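Alkylhydroperoxidase AhpD core: uncharacterized peroxidase-related protein (Ralstonia eutropha, PDB 2PRR) is an uncharacterised all-helical protein of the carboxymuconolactone decarboxylase family that probably reduces peroxides through paired cysteines, as AhpD does. Local coordinates at residues P39-T44 and C87-V92; F56-A61 and T166-L171; E75-A80 and W160-I165. One frame throughout, in Å; residues are numbered along the deposited sequence.

In the fold
All three contacts are buried and join helices. Contacts 2 and 3 share helix 156-179, centres about 10 Å apart, and touch where Phe169 packs on Val78 and Thr166 on Ile77; both also reach the third subunit. Contact 1 lies about 13 Å from contact 2 between centres and about 17 Å from contact 3, but its Val41 and Phe42 pack on Phe56 of helix 49-63, the next in the chain. It ties the Cys-X-X-Cys end of helix 88-102 to helix 40-45. Chemistry changes with place: contact 3 is wholly aliphatic, contact 2 sets aromatic rings beside a histidine, and contact 1 turns a tyrosine hydroxyl toward the first turn of a short helix. Bound di(hydroxyethyl)ether lies near all three.

Contact 1. Residues P39-T44 and C87-V92; sequences PNVFLT and CLYCVV
The Cys-X-X-Cys motif at the start of helix 88-102 sends its inner residue Tyr89 across to Pro39, Asn40 and Val41, in and just before the first turn of helix 40-45. In AhpD such a motif carries the redox-active cysteine pair, so an equivalent role is plausible here. Cys87 SG and Cys90 SG lie 3.4 Å apart, too far for a disulfide. Cys87 occupies the N-cap position, and its SG accepts from Cys90 N.

Tyr89 supplies all of the contact on its side. With CG trans to the backbone nitrogen (chi1 177°), the ring extends from its own helix and brings the hydroxyl up against two aliphatic groups: OH is 3.4 Å from Pro39 CB and 3.3 Å from Val41 CG1. This valine methyl stands between the backbone N and carbonyl carbon (chi1 64°). Val41 CB lies obliquely to the ring, 3.7 Å from Tyr89 CZ, and the two side chains meet at about a right angle. Asn40 N comes to the ring edge, close to its plane, 3.8 Å from Tyr89 OH.

One polar bond spans the interface, from Val41 N to Tyr89 OH at 3.4 Å, weak and bent to 150°. Asn40 bonds elsewhere, ND2 to Arg182 O and N to Asn184 OD1, while its carbonyl O takes both Thr44 N and Thr44 OG1. Phe187 touches both Pro39 and Tyr89, and a bound di(hydroxyethyl)ether lies about 4 Å from the tyrosine side chain.

A first-turn amide such as Val41 N has no preceding turn of its helix to bond to, and the hydroxyl offers it an acceptor. The weak bond suggests that shape fit around the phenol oxygen does most of the fixing, while the positive end of the helix dipole may polarise that oxygen.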
# COMPACT_ATOMS: atom_id res chain seq x y z
N PRO D 39 -7.90 -34.60 5.88
CA PRO D 39 -7.76 -33.16 5.81
C PRO D 39 -8.92 -32.59 5.04
O PRO D 39 -9.35 -33.16 4.04
CB PRO D 39 -6.46 -32.98 5.04
CG PRO D 39 -5.67 -34.18 5.43
CD PRO D 39 -6.65 -35.29 5.54
N ASN D 40 -9.44 -31.47 5.49
CA ASN D 40 -10.65 -30.91 4.89
C ASN D 40 -10.53 -30.43 3.45
O ASN D 40 -11.54 -30.31 2.77
CB ASN D 40 -11.26 -29.85 5.82
CG ASN D 40 -11.78 -30.46 7.13
OD1 ASN D 40 -12.12 -31.67 7.19
ND2 ASN D 40 -11.81 -29.65 8.19
N VAL D 41 -9.32 -30.22 2.97
CA VAL D 41 -9.13 -29.75 1.58
C VAL D 41 -9.69 -30.82 0.61
O VAL D 41 -10.27 -30.47 -0.42
CB VAL D 41 -7.61 -29.44 1.27
CG1 VAL D 41 -6.74 -30.72 1.36
CG2 VAL D 41 -7.42 -28.74 -0.11
N PHE D 42 -9.52 -32.11 0.94
CA PHE D 42 -10.01 -33.18 0.07
C PHE D 42 -11.54 -33.22 -0.00
O PHE D 42 -12.12 -33.36 -1.07
CB PHE D 42 -9.53 -34.57 0.54
CG PHE D 42 -8.05 -34.78 0.46
CD1 PHE D 42 -7.46 -35.22 -0.71
CD2 PHE D 42 -7.23 -34.56 1.57
CE1 PHE D 42 -6.06 -35.42 -0.77
CE2 PHE D 42 -5.85 -34.75 1.50
CZ PHE D 42 -5.27 -35.18 0.33
N LEU D 43 -12.18 -33.09 1.15
CA LEU D 43 -13.62 -33.18 1.22
C LEU D 43 -14.30 -31.96 0.66
O LEU D 43 -15.35 -32.07 0.04
CB LEU D 43 -14.03 -33.38 2.67
CG LEU D 43 -13.50 -34.69 3.29
CD1 LEU D 43 -13.52 -34.59 4.81
CD2 LEU D 43 -14.30 -35.90 2.76
N THR D 44 -13.72 -30.79 0.88
CA THR D 44 -14.33 -29.54 0.39
C THR D 44 -14.21 -29.40 -1.12
O THR D 44 -15.16 -28.99 -1.79
CB THR D 44 -13.76 -28.28 1.11
OG1 THR D 44 -12.33 -28.24 0.98
CG2 THR D 44 -14.12 -28.32 2.58
N CYS D 87 -4.12 -16.96 4.70
CA CYS D 87 -4.92 -18.15 4.50
C CYS D 87 -4.84 -19.00 5.75
O CYS D 87 -3.81 -19.64 6.05
CB CYS D 87 -4.43 -18.96 3.31
SG CYS D 87 -5.40 -20.50 3.06
N LEU D 88 -5.96 -19.03 6.47
CA LEU D 88 -6.06 -19.77 7.69
C LEU D 88 -5.87 -21.29 7.49
O LEU D 88 -5.06 -21.89 8.19
CB LEU D 88 -7.38 -19.41 8.35
CG LEU D 88 -7.85 -20.13 9.61
CD1 LEU D 88 -6.78 -20.23 10.71
CD2 LEU D 88 -9.10 -19.39 10.11
N TYR D 89 -6.58 -21.91 6.54
CA TYR D 89 -6.41 -23.39 6.33
C TYR D 89 -4.96 -23.75 6.06
O TYR D 89 -4.38 -24.59 6.73
CB TYR D 89 -7.31 -23.98 5.20
CG TYR D 89 -7.06 -25.51 4.97
CD1 TYR D 89 -6.02 -25.96 4.15
CD2 TYR D 89 -7.83 -26.46 5.60
CE1 TYR D 89 -5.75 -27.36 3.97
CE2 TYR D 89 -7.57 -27.88 5.41
CZ TYR D 89 -6.53 -28.29 4.60
OH TYR D 89 -6.28 -29.65 4.41
N CYS D 90 -4.36 -23.09 5.08
CA CYS D 90 -3.01 -23.41 4.64
C CYS D 90 -1.89 -23.17 5.63
O CYS D 90 -0.97 -23.98 5.76
CB CYS D 90 -2.70 -22.69 3.33
SG CYS D 90 -3.73 -23.29 1.99
N VAL D 91 -1.94 -22.02 6.28
CA VAL D 91 -0.96 -21.70 7.29
C VAL D 91 -0.95 -22.78 8.39
O VAL D 91 0.10 -23.24 8.81
CB VAL D 91 -1.30 -20.35 7.94
CG1 VAL D 91 -0.61 -20.19 9.23
CG2 VAL D 91 -0.96 -19.20 7.02
N VAL D 92 -2.15 -23.11 8.86
CA VAL D 92 -2.33 -24.06 9.94
C VAL D 92 -2.01 -25.50 9.51
O VAL D 92 -1.29 -26.19 10.21
CB VAL D 92 -3.77 -23.94 10.54
CG1 VAL D 92 -4.05 -25.07 11.54
CG2 VAL D 92 -3.94 -22.55 11.23

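Contact 2. Residues F56-A61 and T166-L171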
# COMPACT_ATOMS: atom_id res chain seq x y z
N PHE D 56 -5.05 -31.97 -7.05
CA PHE D 56 -4.14 -32.91 -6.43
C PHE D 56 -3.05 -33.41 -7.35
O PHE D 56 -1.94 -33.64 -6.92
CB PHE D 56 -4.89 -34.01 -5.70
CG PHE D 56 -5.56 -33.51 -4.47
CD1 PHE D 56 -4.82 -33.24 -3.33
CD2 PHE D 56 -6.91 -33.21 -4.46
CE1 PHE D 56 -5.42 -32.72 -2.23
CE2 PHE D 56 -7.51 -32.70 -3.35
CZ PHE D 56 -6.77 -32.46 -2.23
N ALA D 57 -3.35 -33.51 -8.63
CA ALA D 57 -2.32 -33.88 -9.58
C ALA D 57 -1.25 -32.80 -9.66
O ALA D 57 -0.06 -33.10 -9.78
CB ALA D 57 -2.93 -34.13 -10.93
N TYR D 58 -1.66 -31.53 -9.61
CA TYR D 58 -0.70 -30.44 -9.65
C TYR D 58 0.05 -30.45 -8.34
O TYR D 58 1.26 -30.30 -8.33
CB TYR D 58 -1.39 -29.08 -9.85
CG TYR D 58 -0.58 -28.10 -10.68
CD1 TYR D 58 0.79 -27.96 -10.51
CD2 TYR D 58 -1.20 -27.30 -11.63
CE1 TYR D 58 1.52 -27.08 -11.28
CE2 TYR D 58 -0.45 -26.40 -12.42
CZ TYR D 58 0.90 -26.28 -12.22
OH TYR D 58 1.66 -25.39 -12.98
N HIS D 59 -0.67 -30.61 -7.23
CA HIS D 59 -0.03 -30.65 -5.93
C HIS D 59 1.08 -31.74 -5.87
O HIS D 59 2.21 -31.49 -5.42
CB HIS D 59 -1.06 -30.90 -4.83
CG HIS D 59 -0.44 -31.12 -3.48
ND1 HIS D 59 -0.14 -32.38 -3.00
CD2 HIS D 59 0.00 -30.25 -2.55
CE1 HIS D 59 0.43 -32.27 -1.81
NE2 HIS D 59 0.52 -30.98 -1.52
N ASP D 60 0.73 -32.94 -6.32
CA ASP D 60 1.65 -34.06 -6.33
C ASP D 60 2.85 -33.79 -7.22
O ASP D 60 3.96 -34.13 -6.88
CB ASP D 60 0.90 -35.31 -6.74
CG ASP D 60 -0.06 -35.82 -5.65
OD1 ASP D 60 -0.26 -35.11 -4.63
OD2 ASP D 60 -0.59 -36.94 -5.79
N ALA D 61 2.64 -33.12 -8.35
CA ALA D 61 3.76 -32.82 -9.26
C ALA D 61 4.88 -31.93 -8.68
O ALA D 61 6.04 -32.00 -9.10
CB ALA D 61 3.21 -32.19 -10.52
N THR D 166 5.02 -21.56 -4.82
CA THR D 166 4.37 -20.29 -4.51
C THR D 166 3.09 -20.20 -5.37
O THR D 166 2.00 -20.05 -4.85
CB THR D 166 5.31 -19.11 -4.77
OG1 THR D 166 6.52 -19.28 -4.03
CG2 THR D 166 4.64 -17.76 -4.43
N ALA D 167 3.24 -20.39 -6.69
CA ALA D 167 2.13 -20.25 -7.63
C ALA D 167 0.94 -21.13 -7.34
O ALA D 167 -0.19 -20.67 -7.32
CB ALA D 167 2.61 -20.46 -9.06
N PHE D 168 1.18 -22.41 -7.09
CA PHE D 168 0.10 -23.32 -6.83
C PHE D 168 -0.60 -23.10 -5.48
O PHE D 168 -1.82 -23.23 -5.40
CB PHE D 168 0.59 -24.76 -6.93
CG PHE D 168 -0.43 -25.74 -6.49
CD1 PHE D 168 -1.51 -26.03 -7.31
CD2 PHE D 168 -0.35 -26.33 -5.24
CE1 PHE D 168 -2.48 -26.93 -6.90
CE2 PHE D 168 -1.31 -27.25 -4.82
CZ PHE D 168 -2.37 -27.55 -5.66
N PHE D 169 0.13 -22.82 -4.43
CA PHE D 169 -0.49 -22.50 -3.17
C PHE D 169 -1.13 -21.07 -3.12
O PHE D 169 -1.88 -20.79 -2.29
CB PHE D 169 0.44 -22.80 -2.02
CG PHE D 169 0.66 -24.31 -1.78
CD1 PHE D 169 -0.17 -25.03 -0.98
CD2 PHE D 169 1.68 -24.97 -2.40
CE1 PHE D 169 0.03 -26.42 -0.79
CE2 PHE D 169 1.87 -26.41 -2.16
CZ PHE D 169 1.03 -27.05 -1.38
N GLY D 170 -0.83 -20.24 -4.06
CA GLY D 170 -1.54 -18.95 -4.22
C GLY D 170 -2.93 -19.31 -4.75
O GLY D 170 -3.92 -18.65 -4.42
N LEU D 171 -3.02 -20.37 -5.57
CA LEU D 171 -4.30 -20.88 -6.07
C LEU D 171 -5.07 -21.48 -4.89
O LEU D 171 -6.21 -21.10 -4.59
CB LEU D 171 -4.07 -21.94 -7.18
CG LEU D 171 -5.24 -22.73 -7.81
CD1 LEU D 171 -4.72 -23.53 -8.98
CD2 LEU D 171 -5.92 -23.66 -6.82
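Phe168 holds CG trans to its backbone nitrogen (chi1 172°), which carries the ring straight at helix 49-63, where His59 presents its imidazole edge to Phe168 CE2. In Phe169, CG is instead trans to the carbonyl carbon, a torsion that lets CZ reach across to His59 CD2. The two helices run roughly antiparallel, their local axes 10.6 Å apart at closest approach.

The outer end of Phe168 abuts the neighbouring Tyr58 and His59. Its CE1 meets Tyr58 CB at 3.8 Å, and its CE2 meets His59 CB at 3.7 Å. One face is covered toward its rim by the backbone N of His59, 3.8 Å above the plane. The Tyr58 and Phe168 rings are nearly parallel, with planes at 27°, but they are slid so far apart that they hardly overlap; their centroids are 5.6 Å apart.

Phe169 touches the histidine with its outermost atom, CZ, which lies 3.6 Å from His59 CD2. The His59 and Phe169 planes stand at 79°, yet neither ring covers the other's face, so this is a rim contact and not a T-shaped stack. Phe169 also forms an edge-to-face pair with His94 of helix 88-102. Leu171 of the third subunit packs against Phe168, which places the contact beside a subunit interface.

His59 ND1 donates to Asp60 OD1 at 3.2 Å, almost straight and within the imidazole plane. This bond and the contacts of Phe168 CE2 and Phe169 CZ at the imidazole edge probably restrict its rotation. A bound di(hydroxyethyl)ether about 3 Å from the His59 side chain is consistent with a site that small molecules can reach. Asp60 is then the second-shell group behind His59, and the salt bridge from its OD2 to Arg27 probably steadies the carboxylate.

Contact 3. Residues E75-A80 and W160-I165; sequences EMIVVA and WDIAAI
Ile77 points from helix 71-84 at helix 156-179, and its contacts can be traced outward from CB, which lies 3.9 Å from Ile165 CG2. The short branch goes to the same methyl: Ile77 CG2 and Ile165 CG2 meet at 3.6 Å. The long branch is extended (chi2 176°) and passes through CG1 to the other isoleucine. There CD1 lies 3.8 Å from Ile162 CG1, with Ile162 CG2 at 4.0 Å and Ile162 CB at 4.1 Å from the same terminal carbon. Ile77 thus straddles two residues one helical turn apart, crossing each side chain at about a right angle.

The local axes approach to 9.9 Å, with 43° between their N-to-C directions, within an all-helical AhpD-like domain. Helix 71-84 also carries Glu75, whose OE1 is hydrogen-bonded to His94 ND1 on helix 88-102, consistent with the Glu, Cys-X-X-Cys and His set of AhpD.

Val78 adds a looser touch at the side, its CG2 4.2 Å from Ile165 CG2. Met127 and Phe130 of helix 122-137 pack on Ile162. Elsewhere on the same turn of helix 156-179, Asp161 forms salt bridges with Lys65 and with Arg48 of the third subunit, and Trp160 makes a cation-pi contact with that same arginine.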
# COMPACT_ATOMS: atom_id res chain seq x y z
N GLU D 75 7.38 -27.06 2.33
CA GLU D 75 6.32 -26.68 3.26
C GLU D 75 6.57 -25.31 3.87
O GLU D 75 5.64 -24.58 4.16
CB GLU D 75 6.19 -27.70 4.37
CG GLU D 75 5.72 -29.06 3.88
CD GLU D 75 4.32 -29.05 3.27
OE1 GLU D 75 3.57 -28.06 3.41
OE2 GLU D 75 3.96 -30.05 2.61
N MSE D 76 7.85 -24.97 4.02
CA MSE D 76 8.25 -23.68 4.55
C MSE D 76 7.78 -22.59 3.58
O MSE D 76 7.22 -21.58 3.99
CB MSE D 76 9.76 -23.69 4.75
CG MSE D 76 10.31 -22.73 5.75
SE MSE D 76 12.17 -23.00 5.96
CE MSE D 76 12.29 -25.03 6.47
N ILE D 77 7.96 -22.84 2.29
CA ILE D 77 7.50 -21.91 1.26
C ILE D 77 5.98 -21.70 1.36
O ILE D 77 5.47 -20.58 1.24
CB ILE D 77 7.89 -22.36 -0.16
CG1 ILE D 77 9.43 -22.42 -0.28
CG2 ILE D 77 7.31 -21.38 -1.23
CD1 ILE D 77 9.98 -22.95 -1.58
N VAL D 78 5.25 -22.78 1.60
CA VAL D 78 3.80 -22.68 1.70
C VAL D 78 3.36 -21.86 2.88
O VAL D 78 2.41 -21.05 2.79
CB VAL D 78 3.11 -24.06 1.85
CG1 VAL D 78 1.58 -23.87 1.93
CG2 VAL D 78 3.52 -24.98 0.72
N VAL D 79 4.06 -22.05 3.99
CA VAL D 79 3.67 -21.35 5.19
C VAL D 79 3.89 -19.81 5.08
O VAL D 79 3.02 -19.07 5.52
CB VAL D 79 4.34 -21.95 6.46
CG1 VAL D 79 3.88 -21.23 7.68
CG2 VAL D 79 4.01 -23.47 6.62
N ALA D 80 5.01 -19.36 4.50
CA ALA D 80 5.29 -17.92 4.41
C ALA D 80 4.39 -17.21 3.43
O ALA D 80 3.97 -16.09 3.67
CB ALA D 80 6.76 -17.65 4.08
N TRP D 160 12.77 -22.43 -10.11
CA TRP D 160 11.46 -22.78 -10.72
C TRP D 160 10.58 -23.54 -9.71
O TRP D 160 9.36 -23.34 -9.65
CB TRP D 160 11.68 -23.61 -12.00
CG TRP D 160 10.44 -24.08 -12.74
CD1 TRP D 160 9.45 -24.90 -12.26
CD2 TRP D 160 10.10 -23.84 -14.13
NE1 TRP D 160 8.51 -25.12 -13.24
CE2 TRP D 160 8.89 -24.51 -14.39
CE3 TRP D 160 10.71 -23.13 -15.16
CZ2 TRP D 160 8.28 -24.48 -15.64
CZ3 TRP D 160 10.09 -23.10 -16.40
CH2 TRP D 160 8.90 -23.76 -16.62
N ASP D 161 11.19 -24.42 -8.93
CA ASP D 161 10.48 -25.18 -7.92
C ASP D 161 9.86 -24.27 -6.86
O ASP D 161 8.71 -24.47 -6.46
CB ASP D 161 11.41 -26.18 -7.27
CG ASP D 161 11.78 -27.34 -8.20
OD1 ASP D 161 11.13 -27.52 -9.23
OD2 ASP D 161 12.72 -28.10 -7.87
N ILE D 162 10.63 -23.28 -6.41
CA ILE D 162 10.16 -22.28 -5.42
C ILE D 162 8.95 -21.55 -5.96
O ILE D 162 7.90 -21.55 -5.35
CB ILE D 162 11.27 -21.23 -5.07
CG1 ILE D 162 12.44 -21.91 -4.35
CG2 ILE D 162 10.71 -20.03 -4.21
CD1 ILE D 162 13.72 -21.11 -4.34
N ALA D 163 9.15 -20.93 -7.12
CA ALA D 163 8.13 -20.18 -7.84
C ALA D 163 6.88 -21.00 -8.15
O ALA D 163 5.77 -20.51 -7.97
CB ALA D 163 8.73 -19.59 -9.12
N ALA D 164 7.04 -22.27 -8.55
CA ALA D 164 5.90 -23.12 -8.83
C ALA D 164 5.05 -23.36 -7.58
O ALA D 164 3.82 -23.24 -7.62
CB ALA D 164 6.38 -24.45 -9.43
N ILE D 165 5.70 -23.73 -6.49
CA ILE D 165 5.05 -23.97 -5.19
C ILE D 165 4.32 -22.68 -4.76
O ILE D 165 3.16 -22.69 -4.40
CB ILE D 165 6.11 -24.36 -4.17
CG1 ILE D 165 6.54 -25.82 -4.42
CG2 ILE D 165 5.60 -24.17 -2.78
CD1 ILE D 165 7.70 -26.23 -3.61